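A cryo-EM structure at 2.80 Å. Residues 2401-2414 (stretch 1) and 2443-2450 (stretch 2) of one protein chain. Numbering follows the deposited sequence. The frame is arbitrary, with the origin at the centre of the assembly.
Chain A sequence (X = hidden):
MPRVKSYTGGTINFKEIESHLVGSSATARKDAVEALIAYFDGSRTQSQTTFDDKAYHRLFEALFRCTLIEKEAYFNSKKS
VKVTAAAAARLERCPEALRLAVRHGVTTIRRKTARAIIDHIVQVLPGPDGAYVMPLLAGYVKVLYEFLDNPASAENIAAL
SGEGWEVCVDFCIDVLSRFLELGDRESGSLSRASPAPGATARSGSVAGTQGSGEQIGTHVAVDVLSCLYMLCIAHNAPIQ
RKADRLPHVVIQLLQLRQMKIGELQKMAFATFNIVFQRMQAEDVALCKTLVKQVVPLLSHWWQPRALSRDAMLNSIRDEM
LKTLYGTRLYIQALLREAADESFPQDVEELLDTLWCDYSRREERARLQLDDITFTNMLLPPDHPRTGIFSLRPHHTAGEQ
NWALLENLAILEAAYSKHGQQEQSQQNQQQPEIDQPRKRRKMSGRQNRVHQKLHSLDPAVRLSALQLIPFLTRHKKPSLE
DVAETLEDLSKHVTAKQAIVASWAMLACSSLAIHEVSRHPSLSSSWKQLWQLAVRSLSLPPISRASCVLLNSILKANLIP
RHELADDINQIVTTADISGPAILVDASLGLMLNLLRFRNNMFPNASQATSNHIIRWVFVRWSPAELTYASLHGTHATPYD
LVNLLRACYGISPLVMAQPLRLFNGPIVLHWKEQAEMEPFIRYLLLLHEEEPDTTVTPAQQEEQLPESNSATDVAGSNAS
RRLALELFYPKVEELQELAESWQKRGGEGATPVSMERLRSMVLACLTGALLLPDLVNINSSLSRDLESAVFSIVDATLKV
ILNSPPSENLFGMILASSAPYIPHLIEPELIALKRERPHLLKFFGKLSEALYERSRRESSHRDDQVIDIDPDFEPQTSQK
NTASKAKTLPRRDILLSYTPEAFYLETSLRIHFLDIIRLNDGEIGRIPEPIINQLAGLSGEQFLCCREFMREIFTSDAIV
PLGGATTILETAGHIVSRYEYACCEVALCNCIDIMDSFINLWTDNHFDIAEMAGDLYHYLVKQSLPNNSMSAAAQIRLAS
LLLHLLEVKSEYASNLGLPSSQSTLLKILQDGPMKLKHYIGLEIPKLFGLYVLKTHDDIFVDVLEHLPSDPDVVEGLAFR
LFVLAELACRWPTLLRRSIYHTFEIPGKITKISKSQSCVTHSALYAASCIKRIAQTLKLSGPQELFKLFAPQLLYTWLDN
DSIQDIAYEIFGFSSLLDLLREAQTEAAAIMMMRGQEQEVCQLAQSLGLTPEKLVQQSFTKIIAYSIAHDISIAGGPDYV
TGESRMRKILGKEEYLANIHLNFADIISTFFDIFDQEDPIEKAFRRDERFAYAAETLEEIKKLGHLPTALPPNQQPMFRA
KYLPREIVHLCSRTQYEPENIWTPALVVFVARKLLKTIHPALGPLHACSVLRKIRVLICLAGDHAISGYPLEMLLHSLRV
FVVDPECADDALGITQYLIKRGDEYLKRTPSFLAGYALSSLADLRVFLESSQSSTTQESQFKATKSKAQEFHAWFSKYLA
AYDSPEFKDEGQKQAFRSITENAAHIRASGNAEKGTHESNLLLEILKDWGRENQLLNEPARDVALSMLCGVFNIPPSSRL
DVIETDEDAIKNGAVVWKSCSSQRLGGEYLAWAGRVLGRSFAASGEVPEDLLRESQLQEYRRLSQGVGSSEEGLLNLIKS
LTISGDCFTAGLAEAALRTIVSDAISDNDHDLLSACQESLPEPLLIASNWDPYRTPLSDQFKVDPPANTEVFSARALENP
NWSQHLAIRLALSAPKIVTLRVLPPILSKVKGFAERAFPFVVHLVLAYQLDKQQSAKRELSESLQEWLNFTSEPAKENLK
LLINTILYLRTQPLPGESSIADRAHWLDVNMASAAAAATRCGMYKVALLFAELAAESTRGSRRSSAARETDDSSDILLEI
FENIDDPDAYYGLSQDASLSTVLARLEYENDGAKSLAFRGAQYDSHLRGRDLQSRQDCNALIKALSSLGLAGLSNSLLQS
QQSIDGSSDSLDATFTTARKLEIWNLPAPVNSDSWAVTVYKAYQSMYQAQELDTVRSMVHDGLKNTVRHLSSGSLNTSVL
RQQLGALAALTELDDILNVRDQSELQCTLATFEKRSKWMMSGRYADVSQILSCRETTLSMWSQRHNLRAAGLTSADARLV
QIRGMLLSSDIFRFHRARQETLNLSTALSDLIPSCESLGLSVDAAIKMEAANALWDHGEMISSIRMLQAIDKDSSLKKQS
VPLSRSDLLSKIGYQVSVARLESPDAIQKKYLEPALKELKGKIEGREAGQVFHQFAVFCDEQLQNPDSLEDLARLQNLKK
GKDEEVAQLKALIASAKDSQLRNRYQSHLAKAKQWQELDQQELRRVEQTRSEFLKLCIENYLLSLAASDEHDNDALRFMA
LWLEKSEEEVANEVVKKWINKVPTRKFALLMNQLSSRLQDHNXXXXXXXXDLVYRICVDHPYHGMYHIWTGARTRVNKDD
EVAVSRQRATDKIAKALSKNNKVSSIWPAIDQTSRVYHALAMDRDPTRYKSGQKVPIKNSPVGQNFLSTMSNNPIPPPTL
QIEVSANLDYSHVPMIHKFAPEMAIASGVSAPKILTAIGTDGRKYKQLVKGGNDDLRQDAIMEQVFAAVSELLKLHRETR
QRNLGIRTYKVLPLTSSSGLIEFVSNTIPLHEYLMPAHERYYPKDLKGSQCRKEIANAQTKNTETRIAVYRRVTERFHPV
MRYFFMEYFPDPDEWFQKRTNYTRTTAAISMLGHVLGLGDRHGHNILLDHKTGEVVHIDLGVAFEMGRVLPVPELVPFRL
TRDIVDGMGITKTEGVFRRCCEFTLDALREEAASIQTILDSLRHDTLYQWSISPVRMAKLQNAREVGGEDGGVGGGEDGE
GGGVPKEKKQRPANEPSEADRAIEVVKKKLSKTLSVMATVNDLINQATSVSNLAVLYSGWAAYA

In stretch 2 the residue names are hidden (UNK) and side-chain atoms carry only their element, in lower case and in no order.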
# COMPACT_ATOMS: atom_id res chain seq x y z
N LEU A 2401 -28.61 4.05 19.89
CA LEU A 2401 -29.70 3.95 18.94
C LEU A 2401 -31.06 3.99 19.63
O LEU A 2401 -32.02 4.53 19.08
CB LEU A 2401 -29.54 2.66 18.15
CG LEU A 2401 -30.50 2.41 17.00
CD1 LEU A 2401 -30.25 3.41 15.91
CD2 LEU A 2401 -30.26 1.02 16.51
N TRP A 2402 -31.17 3.42 20.82
CA TRP A 2402 -32.44 3.40 21.52
C TRP A 2402 -32.75 4.75 22.14
O TRP A 2402 -33.90 5.17 22.18
CB TRP A 2402 -32.45 2.33 22.59
CG TRP A 2402 -33.73 2.21 23.32
CD1 TRP A 2402 -34.98 2.41 22.82
CD2 TRP A 2402 -33.91 1.85 24.69
NE1 TRP A 2402 -35.92 2.19 23.79
CE2 TRP A 2402 -35.28 1.85 24.95
CE3 TRP A 2402 -33.03 1.53 25.72
CZ2 TRP A 2402 -35.80 1.55 26.19
CZ3 TRP A 2402 -33.54 1.22 26.95
CH2 TRP A 2402 -34.91 1.23 27.18
N LEU A 2403 -31.73 5.44 22.67
CA LEU A 2403 -31.99 6.73 23.27
C LEU A 2403 -32.29 7.79 22.22
O LEU A 2403 -32.99 8.76 22.52
CB LEU A 2403 -30.81 7.16 24.14
CG LEU A 2403 -30.52 6.31 25.38
CD1 LEU A 2403 -29.53 7.01 26.28
CD2 LEU A 2403 -31.78 6.00 26.13
N GLU A 2404 -31.77 7.63 21.00
CA GLU A 2404 -32.17 8.55 19.94
C GLU A 2404 -33.64 8.41 19.59
O GLU A 2404 -34.30 9.40 19.27
CB GLU A 2404 -31.31 8.34 18.70
CG GLU A 2404 -29.91 8.89 18.82
CD GLU A 2404 -29.04 8.53 17.64
OE1 GLU A 2404 -29.58 8.01 16.64
OE2 GLU A 2404 -27.81 8.75 17.71
N LYS A 2405 -34.16 7.19 19.65
CA LYS A 2405 -35.52 6.88 19.23
C LYS A 2405 -36.44 6.65 20.42
O LYS A 2405 -37.30 5.77 20.38
CB LYS A 2405 -35.54 5.65 18.33
CG LYS A 2405 -34.54 5.69 17.22
CD LYS A 2405 -34.92 6.74 16.23
CE LYS A 2405 -34.01 6.69 15.03
NZ LYS A 2405 -34.60 7.46 13.91
N SER A 2406 -36.27 7.42 21.48
CA SER A 2406 -37.11 7.21 22.66
C SER A 2406 -38.56 7.56 22.41
O SER A 2406 -39.43 7.15 23.19
CB SER A 2406 -36.56 8.02 23.83
OG SER A 2406 -36.19 9.32 23.43
N GLU A 2407 -38.86 8.31 21.35
CA GLU A 2407 -40.24 8.68 21.06
C GLU A 2407 -40.92 7.70 20.12
O GLU A 2407 -42.11 7.40 20.30
CB GLU A 2407 -40.30 10.08 20.46
CG GLU A 2407 -40.33 11.19 21.49
CD GLU A 2407 -38.97 11.52 22.02
OE1 GLU A 2407 -37.97 11.18 21.35
OE2 GLU A 2407 -38.88 12.11 23.12
N GLU A 2408 -40.20 7.20 19.12
CA GLU A 2408 -40.79 6.32 18.13
C GLU A 2408 -41.25 5.02 18.76
O GLU A 2408 -40.42 4.18 19.14
CB GLU A 2408 -39.77 6.05 17.02
CG GLU A 2408 -39.00 7.29 16.61
CD GLU A 2408 -38.35 7.14 15.26
OE1 GLU A 2408 -38.45 6.04 14.67
OE2 GLU A 2408 -37.74 8.12 14.78
N GLU A 2409 -42.56 4.82 18.86
CA GLU A 2409 -43.10 3.72 19.64
C GLU A 2409 -42.77 2.36 19.05
O GLU A 2409 -42.87 1.35 19.75
CB GLU A 2409 -44.61 3.87 19.79
CG GLU A 2409 -45.15 3.37 21.11
CD GLU A 2409 -44.56 4.11 22.31
OE1 GLU A 2409 -44.18 5.28 22.16
OE2 GLU A 2409 -44.49 3.51 23.40
N VAL A 2410 -42.37 2.31 17.78
CA VAL A 2410 -41.97 1.04 17.17
C VAL A 2410 -40.69 0.52 17.81
O VAL A 2410 -40.57 -0.68 18.13
CB VAL A 2410 -41.84 1.23 15.65
CG1 VAL A 2410 -40.61 0.54 15.12
CG2 VAL A 2410 -43.09 0.74 14.96
N ALA A 2411 -39.72 1.41 18.03
CA ALA A 2411 -38.50 1.02 18.71
C ALA A 2411 -38.80 0.53 20.11
O ALA A 2411 -38.22 -0.47 20.57
CB ALA A 2411 -37.53 2.20 18.76
N ASN A 2412 -39.71 1.19 20.81
CA ASN A 2412 -40.03 0.78 22.16
C ASN A 2412 -40.76 -0.55 22.19
O ASN A 2412 -40.56 -1.33 23.12
CB ASN A 2412 -40.83 1.86 22.86
CG ASN A 2412 -40.05 3.14 23.02
OD1 ASN A 2412 -38.85 3.11 23.23
ND2 ASN A 2412 -40.73 4.26 22.91
N GLU A 2413 -41.57 -0.86 21.18
CA GLU A 2413 -42.19 -2.18 21.15
C GLU A 2413 -41.16 -3.28 20.92
O GLU A 2413 -41.20 -4.32 21.59
CB GLU A 2413 -43.27 -2.24 20.07
CG GLU A 2413 -44.43 -1.30 20.31
CD GLU A 2413 -45.05 -1.47 21.69
OE1 GLU A 2413 -45.10 -2.61 22.19
OE2 GLU A 2413 -45.48 -0.45 22.26
N VAL A 2414 -40.22 -3.06 20.00
CA VAL A 2414 -39.20 -4.08 19.77
C VAL A 2414 -38.35 -4.27 21.02
O VAL A 2414 -38.02 -5.41 21.41
CB VAL A 2414 -38.34 -3.71 18.56
CG1 VAL A 2414 -37.28 -4.75 18.34
CG2 VAL A 2414 -39.20 -3.59 17.34
N UNK A 2443 -44.46 6.91 30.39
CA UNK A 2443 -44.31 6.45 29.03
C UNK A 2443 -43.81 5.01 29.02
O UNK A 2443 -43.44 4.45 30.05
c UNK A 2443 -43.72 7.44 26.81
o UNK A 2443 -43.37 8.66 28.84
c UNK A 2443 -43.33 7.35 28.27
N UNK A 2444 -43.80 4.40 27.84
CA UNK A 2444 -43.24 3.06 27.73
C UNK A 2444 -41.72 3.09 27.83
O UNK A 2444 -41.12 2.20 28.42
c UNK A 2444 -43.18 0.98 26.20
c UNK A 2444 -43.68 2.40 26.43
c UNK A 2444 -43.54 0.09 27.37
c UNK A 2444 -43.75 0.42 24.93
N UNK A 2445 -41.10 4.12 27.25
CA UNK A 2445 -39.66 4.25 27.36
C UNK A 2445 -39.22 4.29 28.81
O UNK A 2445 -38.23 3.65 29.18
c UNK A 2445 -37.29 6.72 27.69
c UNK A 2445 -36.80 5.10 26.04
c UNK A 2445 -35.95 6.97 27.83
c UNK A 2445 -39.19 5.50 26.63
c UNK A 2445 -35.47 5.36 26.19
c UNK A 2445 -35.05 6.29 27.08
c UNK A 2445 -37.73 5.78 26.79
N UNK A 2446 -39.96 5.00 29.66
CA UNK A 2446 -39.56 5.07 31.05
C UNK A 2446 -39.87 3.78 31.80
O UNK A 2446 -39.12 3.40 32.69
c UNK A 2446 -40.23 6.26 31.74
o UNK A 2446 -37.77 8.61 30.53
c UNK A 2446 -38.36 7.87 31.31
c UNK A 2446 -39.83 7.59 31.16
n UNK A 2446 -37.75 7.29 32.33
N UNK A 2447 -40.94 3.09 31.43
CA UNK A 2447 -41.23 1.83 32.10
C UNK A 2447 -40.21 0.76 31.73
O UNK A 2447 -40.00 -0.18 32.51
n UNK A 2447 -47.46 1.74 32.79
c UNK A 2447 -46.12 2.38 32.92
c UNK A 2447 -43.70 2.22 32.36
c UNK A 2447 -42.63 1.35 31.76
c UNK A 2447 -45.08 1.68 32.07
N UNK A 2448 -39.56 0.89 30.58
CA UNK A 2448 -38.48 -0.03 30.23
C UNK A 2448 -37.17 0.40 30.86
O UNK A 2448 -36.41 -0.44 31.35
c UNK A 2448 -39.67 -2.12 28.15
c UNK A 2448 -39.52 -0.65 27.92
c UNK A 2448 -39.30 -0.37 26.46
c UNK A 2448 -38.33 -0.12 28.72
N UNK A 2449 -36.90 1.70 30.88
CA UNK A 2449 -35.63 2.19 31.40
C UNK A 2449 -35.54 2.00 32.91
O UNK A 2449 -34.49 1.61 33.43
c UNK A 2449 -34.08 5.66 30.75
c UNK A 2449 -35.47 3.66 31.04
c UNK A 2449 -34.11 4.28 31.31
c UNK A 2449 -33.05 3.44 30.67
N UNK A 2450 -36.63 2.25 33.63
CA UNK A 2450 -36.61 2.08 35.08
C UNK A 2450 -36.47 0.61 35.45
O UNK A 2450 -35.76 0.26 36.39
c UNK A 2450 -38.89 4.97 36.21
c UNK A 2450 -37.87 2.72 35.69
c UNK A 2450 -37.67 4.23 35.77
c UNK A 2450 -38.17 2.14 37.04

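Position 2443 has three side-chain atoms: one carbon that carries an oxygen and a second carbon. This branched hydroxyl side chain is threonine, T2443. It sits at the N-cap position, but its side chain makes no capping bond. Its CG2 comes no nearer to stretch 1 than 5.1 Å, at E2409 OE1.

Position 2444 has four carbons, forked at the second. Its CA-to-CB bond points toward stretch 1. CB lies 3.3 Å from E2409 OE2, and one end carbon of the fork comes close to E2413 OE2. The fork at the second carbon makes it leucine, L2444. Its CD2 lies 3.3 Å from E2413 OE2 and 3.9 Å from N2412 CB.

Position 2445 has one carbon followed by a ring of six carbons, with no oxygen on the ring. The ring meets W2402, L2403, S2406 and N2412. This is phenylalanine, F2445. Its edge points toward the face of W2402, with centroids 5.0 Å apart and planes at 60°. S2406 CB lies over one face of the F2445 ring, 3.7 Å from its centroid, a CH-pi contact. At the ring edge, CZ is 3.4 Å from L2403 CD2.

Position 2446 has three carbons, the third carrying one oxygen and one nitrogen. That is an amide at the end of a two-carbon arm beyond CB, so glutamine, Q2446. Its CA-to-CB bond points away, and it makes no contact with stretch 1.

Position 2447 has four carbons in a row ending in nitrogen. This is lysine, K2447. It is exposed and out of reach of stretch 1.

Position 2448 has four carbons, forked at the second, and its CA-to-CB bond points toward stretch 1. CB is 3.9 Å from W2402 CZ2, near the plane of the indole. The residue is leucine, L2448. Its CD1 is 3.7 Å from N2412 O.

Position 2449 again has four carbons, forked at the second. Its backbone N is 4.2 Å from W2402 CH2. It is leucine, L2449, and its CD1 is 4.4 Å from W2402 CZ3.

Position 2450 has four carbons, forked at the first, with one arm two carbons long. This is isoleucine, I2450, out of reach of stretch 1.

No hydrogen bond crosses the contact; it works by packing. F2445 has the largest covered area and fits among W2402, L2403, S2406 and N2412. Stretch 1 braces this site internally: W2402 NE1 donates to N2412 OD1 (3.1 Å), and N2412 ND2 donates to S2406 O (3.2 Å). These bonds tie the indole and the turn to helix 2409-2414.

Stretch 2 2443-2450: TLFQKLLI
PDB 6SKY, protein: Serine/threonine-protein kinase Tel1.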